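Local atomic coordinates of microcompartments protein (Desulfitobacterium hafniense, PDB entry 3NWG), a protein that probably serves as a shell protein of bacterial microcompartments, with two BMC domains in tandem in one chain. Residues V44-D49 against Q54-A59; A106-A111 against V124-G129. All coordinates share one frame; numbering follows the deposited sequence.

Contact 1 of 2, residues V44-D49 against Q54-A59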
loop_
_atom_site.group_PDB
_atom_site.type_symbol
_atom_site.label_atom_id
_atom_site.label_comp_id
_atom_site.label_asym_id
_atom_site.label_seq_id
_atom_site.Cartn_x
_atom_site.Cartn_y
_atom_site.Cartn_z
ATOM N N VAL A 44 5.287 17.948 15.116
ATOM C CA VAL A 44 6.136 17.011 15.830
ATOM C C VAL A 44 5.513 16.718 17.169
ATOM O O VAL A 44 5.133 17.626 17.913
ATOM C CB VAL A 44 7.599 17.525 15.998
ATOM C CG1 VAL A 44 8.474 16.482 16.658
ATOM C CG2 VAL A 44 8.187 17.921 14.645
ATOM N N LEU A 45 5.389 15.428 17.439
ATOM C CA LEU A 45 4.900 14.931 18.715
ATOM C C LEU A 45 5.949 14.017 19.311
ATOM O O LEU A 45 6.477 13.124 18.640
ATOM C CB LEU A 45 3.600 14.147 18.548
ATOM C CG LEU A 45 2.311 14.902 18.258
ATOM C CD1 LEU A 45 1.252 13.923 17.801
ATOM C CD2 LEU A 45 1.830 15.646 19.493
ATOM N N ILE A 46 6.221 14.235 20.587
ATOM C CA ILE A 46 7.224 13.475 21.317
ATOM C C ILE A 46 6.716 13.165 22.720
ATOM O O ILE A 46 5.773 13.797 23.213
ATOM C CB ILE A 46 8.524 14.272 21.423
ATOM C CG1 ILE A 46 8.191 15.719 21.803
ATOM C CG2 ILE A 46 9.256 14.252 20.085
ATOM C CD1 ILE A 46 9.117 16.346 22.779
ATOM N N CYS A 47 7.339 12.188 23.357
ATOM C CA CYS A 47 6.976 11.847 24.713
ATOM C C CYS A 47 8.220 11.437 25.496
ATOM O O CYS A 47 9.158 10.871 24.943
ATOM C CB CYS A 47 5.926 10.727 24.718
ATOM S SG CYS A 47 6.612 9.081 24.404
ATOM N N GLY A 48 8.206 11.733 26.786
ATOM C CA GLY A 48 9.272 11.355 27.712
ATOM C C GLY A 48 8.879 11.860 29.086
ATOM O O GLY A 48 7.697 12.076 29.345
ATOM N N ASP A 49 9.857 12.063 29.966
ATOM C CA ASP A 49 9.579 12.673 31.257
ATOM C C ASP A 49 9.320 14.167 31.110
ATOM O O ASP A 49 9.843 14.812 30.204
ATOM C CB ASP A 49 10.702 12.403 32.264
ATOM C CG ASP A 49 10.427 11.156 33.139
ATOM O OD1 ASP A 49 11.415 10.598 33.709
ATOM O OD2 ASP A 49 9.233 10.732 33.270
ATOM N N GLN A 54 10.103 19.091 28.204
ATOM C CA GLN A 54 10.197 20.543 28.238
ATOM C C GLN A 54 11.418 21.055 27.498
ATOM O O GLN A 54 11.357 22.119 26.869
ATOM C CB GLN A 54 10.180 21.085 29.662
ATOM C CG GLN A 54 10.428 22.596 29.717
ATOM C CD GLN A 54 9.276 23.405 29.122
ATOM O OE1 GLN A 54 8.256 23.606 29.789
ATOM N NE2 GLN A 54 9.430 23.866 27.868
ATOM N N SER A 55 12.519 20.301 27.557
ATOM C CA SER A 55 13.760 20.725 26.903
ATOM C C SER A 55 13.615 20.546 25.401
ATOM O O SER A 55 13.982 21.417 24.605
ATOM C CB SER A 55 14.938 19.901 27.400
ATOM O OG SER A 55 15.015 19.932 28.814
ATOM N N SER A 56 13.065 19.395 25.037
ATOM C CA SER A 56 12.822 19.045 23.666
ATOM C C SER A 56 11.928 20.097 22.990
ATOM O O SER A 56 12.265 20.596 21.907
ATOM C CB SER A 56 12.181 17.672 23.641
ATOM O OG SER A 56 12.140 17.121 22.347
ATOM N N VAL A 57 10.819 20.462 23.633
ATOM C CA VAL A 57 9.925 21.494 23.073
ATOM C C VAL A 57 10.595 22.881 22.939
ATOM O O VAL A 57 10.479 23.527 21.893
ATOM C CB VAL A 57 8.570 21.582 23.823
ATOM C CG1 VAL A 57 7.760 22.800 23.372
ATOM C CG2 VAL A 57 7.768 20.297 23.619
ATOM N N THR A 58 11.316 23.321 23.971
ATOM C CA THR A 58 12.080 24.564 23.885
ATOM C C THR A 58 13.098 24.504 22.746
ATOM O O THR A 58 13.253 25.475 21.996
ATOM C CB THR A 58 12.772 24.920 25.213
ATOM O OG1 THR A 58 11.779 25.108 26.238
ATOM C CG2 THR A 58 13.617 26.211 25.064
ATOM N N ALA A 59 13.761 23.360 22.588
ATOM C CA ALA A 59 14.736 23.192 21.508
ATOM C C ALA A 59 14.100 23.446 20.129
ATOM O O ALA A 59 14.659 24.178 19.303
ATOM C CB ALA A 59 15.342 21.822 21.562
#

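Contact 2 of 2, residues A106-A111 against V124-G129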
loop_
_atom_site.group_PDB
_atom_site.type_symbol
_atom_site.label_atom_id
_atom_site.label_comp_id
_atom_site.label_asym_id
_atom_site.label_seq_id
_atom_site.Cartn_x
_atom_site.Cartn_y
_atom_site.Cartn_z
ATOM N N ALA A 106 -3.732 20.002 19.852
ATOM C CA ALA A 106 -3.594 20.192 21.291
ATOM C C ALA A 106 -4.906 19.859 22.012
ATOM O O ALA A 106 -4.934 19.033 22.928
ATOM C CB ALA A 106 -3.142 21.609 21.612
ATOM N N SER A 107 -5.995 20.494 21.589
ATOM C CA SER A 107 -7.291 20.211 22.181
ATOM C C SER A 107 -7.637 18.736 22.038
ATOM O O SER A 107 -8.188 18.143 22.961
ATOM C CB SER A 107 -8.377 21.086 21.585
ATOM O OG SER A 107 -8.297 21.042 20.181
ATOM N N LEU A 108 -7.288 18.114 20.920
ATOM C CA LEU A 108 -7.527 16.678 20.847
ATOM C C LEU A 108 -6.753 15.898 21.920
ATOM O O LEU A 108 -7.330 15.044 22.593
ATOM C CB LEU A 108 -7.256 16.084 19.467
ATOM C CG LEU A 108 -7.852 14.672 19.531
ATOM C CD1 LEU A 108 -9.353 14.690 19.226
ATOM C CD2 LEU A 108 -7.100 13.668 18.703
ATOM N N ILE A 109 -5.463 16.185 22.087
ATOM C CA ILE A 109 -4.682 15.465 23.080
ATOM C C ILE A 109 -5.322 15.621 24.444
ATOM O O ILE A 109 -5.520 14.621 25.149
ATOM C CB ILE A 109 -3.223 15.925 23.108
ATOM C CG1 ILE A 109 -2.486 15.373 21.883
ATOM C CG2 ILE A 109 -2.521 15.458 24.381
ATOM C CD1 ILE A 109 -1.289 16.229 21.476
ATOM N N VAL A 110 -5.665 16.861 24.801
ATOM C CA VAL A 110 -6.316 17.136 26.078
ATOM C C VAL A 110 -7.605 16.296 26.226
ATOM O O VAL A 110 -7.828 15.671 27.274
ATOM C CB VAL A 110 -6.639 18.639 26.251
ATOM C CG1 VAL A 110 -7.624 18.842 27.377
ATOM C CG2 VAL A 110 -5.397 19.423 26.534
ATOM N N ALA A 111 -8.426 16.266 25.169
ATOM C CA ALA A 111 -9.711 15.572 25.192
ATOM C C ALA A 111 -9.549 14.064 25.305
ATOM O O ALA A 111 -10.233 13.422 26.112
ATOM C CB ALA A 111 -10.520 15.912 23.969
ATOM N N VAL A 124 -9.545 3.809 20.970
ATOM C CA VAL A 124 -9.434 2.895 19.832
ATOM C C VAL A 124 -8.435 3.438 18.812
ATOM O O VAL A 124 -7.518 2.727 18.405
ATOM C CB VAL A 124 -10.800 2.586 19.183
ATOM C CG1 VAL A 124 -10.634 1.605 18.041
ATOM C CG2 VAL A 124 -11.757 2.026 20.211
ATOM N N GLU A 125 -8.613 4.695 18.405
ATOM C CA GLU A 125 -7.638 5.368 17.550
ATOM C C GLU A 125 -7.651 6.885 17.700
ATOM O O GLU A 125 -8.633 7.486 18.140
ATOM C CB GLU A 125 -7.787 4.953 16.075
ATOM C CG GLU A 125 -8.876 5.652 15.273
ATOM C CD GLU A 125 -8.898 5.205 13.805
ATOM O OE1 GLU A 125 -9.795 5.651 13.038
ATOM O OE2 GLU A 125 -8.021 4.397 13.414
ATOM N N ILE A 126 -6.525 7.483 17.343
ATOM C CA ILE A 126 -6.381 8.921 17.286
ATOM C C ILE A 126 -5.926 9.288 15.881
ATOM O O ILE A 126 -5.028 8.664 15.324
ATOM C CB ILE A 126 -5.384 9.426 18.351
ATOM C CG1 ILE A 126 -6.015 9.293 19.745
ATOM C CG2 ILE A 126 -4.958 10.856 18.056
ATOM C CD1 ILE A 126 -5.089 9.622 20.925
ATOM N N ARG A 127 -6.563 10.288 15.294
ATOM C CA ARG A 127 -6.121 10.746 13.998
ATOM C C ARG A 127 -5.777 12.211 14.050
ATOM O O ARG A 127 -6.646 13.072 14.112
ATOM C CB ARG A 127 -7.158 10.447 12.917
ATOM C CG ARG A 127 -7.388 8.962 12.671
ATOM C CD ARG A 127 -6.538 8.409 11.548
ATOM N NE ARG A 127 -7.311 7.408 10.813
ATOM C CZ ARG A 127 -7.988 7.646 9.686
ATOM N NH1 ARG A 127 -8.676 6.667 9.106
ATOM N NH2 ARG A 127 -7.979 8.861 9.130
ATOM N N ILE A 128 -4.475 12.458 14.067
ATOM C CA ILE A 128 -3.888 13.772 13.883
ATOM C C ILE A 128 -3.828 14.070 12.373
ATOM O O ILE A 128 -3.476 13.189 11.582
ATOM C CB ILE A 128 -2.474 13.764 14.516
ATOM C CG1 ILE A 128 -2.500 14.386 15.907
ATOM C CG2 ILE A 128 -1.463 14.511 13.670
ATOM C CD1 ILE A 128 -3.274 13.605 16.938
ATOM N N GLY A 129 -4.181 15.283 11.958
ATOM C CA GLY A 129 -4.078 15.632 10.534
ATOM C C GLY A 129 -5.411 15.950 9.868
ATOM O O GLY A 129 -5.999 17.001 10.150
#

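Contact 1 of 2, residues V44-D49 against Q54-A59
Ile-46 and Ser-56 meet where the sheet of the first BMC domain, an alpha/beta fold with helices packed on an antiparallel sheet, receives a helix. Strand 42-48 leads almost directly into helix 50-64, which folds back over the strand it has just left. The two backbones stay well apart, with Ile-46 CA 8.2 Å from Ser-56 CA, and side chains bridge the gap.

The apolar part of the contact depends on one methyl. With CG1 of Ile-46 set between the backbone N and the carbonyl carbon (chi1 45°), the longer branch projects to the helix and delivers CD1 to it. There CD1 lies 3.4 Å from Ser-56 CB and 4.3 Å from Val-57 CG2, so a single branch reaches two successive helix residues. Isoleucine suits the place: its beta branch is at home in a strand, and its longer arm spans a gap of this width. Met-23 of helix 13-26 also packs on Ile-46, while Val-57 turns partly to Val-8 and Ile-73, so both residues belong to a wider apolar core.

The polar part is settled within the helical layer. Ser-56 is buried, and its OG, anti to its own backbone N (chi1 -168°), hydrogen-bonds to the carbonyl O of Met-23. A serine is small enough to fit beside the isoleucine and still tie helix 50-64 to helix 13-26.

Backbone bonds keep each partner in shape without crossing between them. Ile-46 pairs with Gly-6 of the neighbouring inner strand 4-10, and in the helix Ala-59 N donates to Ser-55 O at 2.8 Å. Between strand and helix, the nearest approach is Ile-46 CD1 to Ser-56 OG, 3.2 Å.

Contact 2 of 2, residues A106-A111 against V124-G129
In the hydrophobic core of the second BMC domain, Leu-108 of helix 105-117 reaches down to Ile-126 of strand 122-127, an outermost strand of the sheet within this chain, and to Ile-128 close by, a helix-on-sheet contact of the alpha/beta BMC fold. No hydrogen bond crosses it. Leu-108 CA and Ile-128 CA are 8.4 Å apart, a gap that long aliphatic side chains fill.

One methyl does the touching on the helix side. CG of Leu-108 stands anti to the backbone N (chi1 -168°), extending the side chain so that CD2 comes to rest against two neighbouring methyls, one from each isoleucine. It meets CG2 of Ile-126 at 3.6 Å, where leucine and isoleucine run alongside one another, pointing opposite ways. Leucine's forked end lets one helix residue touch both isoleucines with a single methyl, while beta-branched isoleucine fits the strand. Ile-126 is also covered by Val-81, Ala-84 and Ile-85 of helix 79-85.

Glu-125 and Arg-127, which flank Ile-126 in sequence, are partly exposed and form a long charge pairing in which no N-H points at the carboxylate. Where Val-124 and Glu-125 together face Thr-139 of strand 136-142, the strand carries a classic beta bulge. Beyond it, the second apolar touch of Leu-108 CD2 is to Ile-128 CD1, at 4.2 Å.

In the fold
The two contacts follow one another along the chain, contact 1 first, and each belongs to its own BMC domain, whose four-stranded antiparallel sheets share the strand order 2-3-1-4. Both are helix-on-strand contacts, but contact 1 joins strand 42-48 to the helix after it, and contact 2 joins helix 105-117 to the strand after it. Their centres are about 17 Å apart, yet they touch: Leu-45, on the face of its strand turned from contact 1's helix, sets CD2 3.7 Å from Ile-109 CD1 and also packs on Ile-128. The tandem domains thus share an apolar seam, consistent with one compact unit of a microcompartment shell.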